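Local coordinates for methyltransferase (Streptomyces regensis, PDB 5N5D) that transfers a methyl group from S-adenosylmethionine to an oxygen during tomaymycin synthesis, as an O-methyltransferase with a Rossmann-like fold, at the interface of chains A and B. Numbering follows the deposited sequence. Chains: chain A/B, Methyltransferase.

The interface of chains A and B. Residues chain A 194-195, 197-198; chain B 20-21.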
# COMPACT_ATOMS: atom_id res chain seq x y z
N HIS A 194 14.47 8.64 6.70
CA HIS A 194 13.25 9.42 6.89
C HIS A 194 13.56 10.90 6.99
O HIS A 194 12.79 11.74 6.50
CB HIS A 194 12.49 8.93 8.13
CG HIS A 194 11.73 7.68 7.88
ND1 HIS A 194 12.33 6.45 7.78
CD2 HIS A 194 10.41 7.47 7.66
CE1 HIS A 194 11.42 5.53 7.53
NE2 HIS A 194 10.24 6.13 7.45
N GLU A 195 14.69 11.25 7.61
CA GLU A 195 15.13 12.64 7.64
C GLU A 195 15.43 13.17 6.24
O GLU A 195 15.12 14.33 5.93
CB GLU A 195 16.36 12.76 8.54
CG GLU A 195 16.05 12.57 10.01
CD GLU A 195 17.29 12.39 10.85
OE1 GLU A 195 18.42 12.63 10.34
OE2 GLU A 195 17.14 11.99 12.02
N LEU A 197 13.96 12.18 3.50
CA LEU A 197 12.65 12.42 2.91
C LEU A 197 12.05 13.73 3.40
O LEU A 197 11.50 14.50 2.60
CB LEU A 197 11.71 11.25 3.21
CG LEU A 197 11.96 9.98 2.40
CD1 LEU A 197 11.20 8.81 3.01
CD2 LEU A 197 11.55 10.20 0.93
N ALA A 198 12.16 14.01 4.70
CA ALA A 198 11.62 15.26 5.23
C ALA A 198 12.30 16.47 4.58
O ALA A 198 11.67 17.50 4.37
CB ALA A 198 11.81 15.32 6.74
N LEU B 20 7.82 13.48 9.92
CA LEU B 20 8.81 13.67 8.87
C LEU B 20 8.22 13.59 7.48
O LEU B 20 8.74 14.22 6.55
CB LEU B 20 9.93 12.64 9.01
CG LEU B 20 10.78 12.80 10.27
CD1 LEU B 20 11.66 11.57 10.51
CD2 LEU B 20 11.63 14.05 10.15
N LEU B 21 7.12 12.85 7.30
CA LEU B 21 6.66 12.53 5.95
C LEU B 21 5.33 13.17 5.55
O LEU B 21 5.09 13.30 4.35
CB LEU B 21 6.52 11.01 5.80
CG LEU B 21 7.79 10.19 6.02
CD1 LEU B 21 7.50 8.72 5.70
CD2 LEU B 21 8.95 10.69 5.19
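B:Leu20 and B:Leu21, at the C-terminal end of helix 6-21, meet the last turn of helix 185-198 of chain A and illustrate how a branched side chain can serve two neighbours at once. Each leucine splits its two methyls between residues of the partner helix. B:Leu20 spans one helical turn: CD1 rests on CB of A:His194 at 3.7 Å, while CD2 meets CB of A:Ala198 at 3.6 Å. B:Leu21 divides its fork between A:His194 and A:Leu197, crossing both side chains obliquely. Its CG lies anti to the carbonyl carbon (chi1 -59°), which turns the fork toward the partner helix. CD1 of B:Leu21 then approaches CD2 of the A:His194 imidazole, 3.7 Å away, nearer the ring's edge than its face. The other methyl, CD2 of B:Leu21, presses on CB of A:Leu197 at 3.4 Å, a tight fit, and lies 3.7 Å from CD1 of A:Leu197. An alanine at B:Leu21 would remove the whole fork, CG and both methyls, and would probably leave a gap between the imidazole and A:Leu197, with the ring less firmly held against turning. A:Glu195 contributes mainly backbone, its carboxylate pointing away from the leucines. The two-fold symmetric interface repeats this patch with the chains exchanged, consistent with a dimer, although the crystal alone does not establish one. Backbone joins in as well, the carbonyl O of B:Leu20 lying 3.3 Å from CB of A:Ala198.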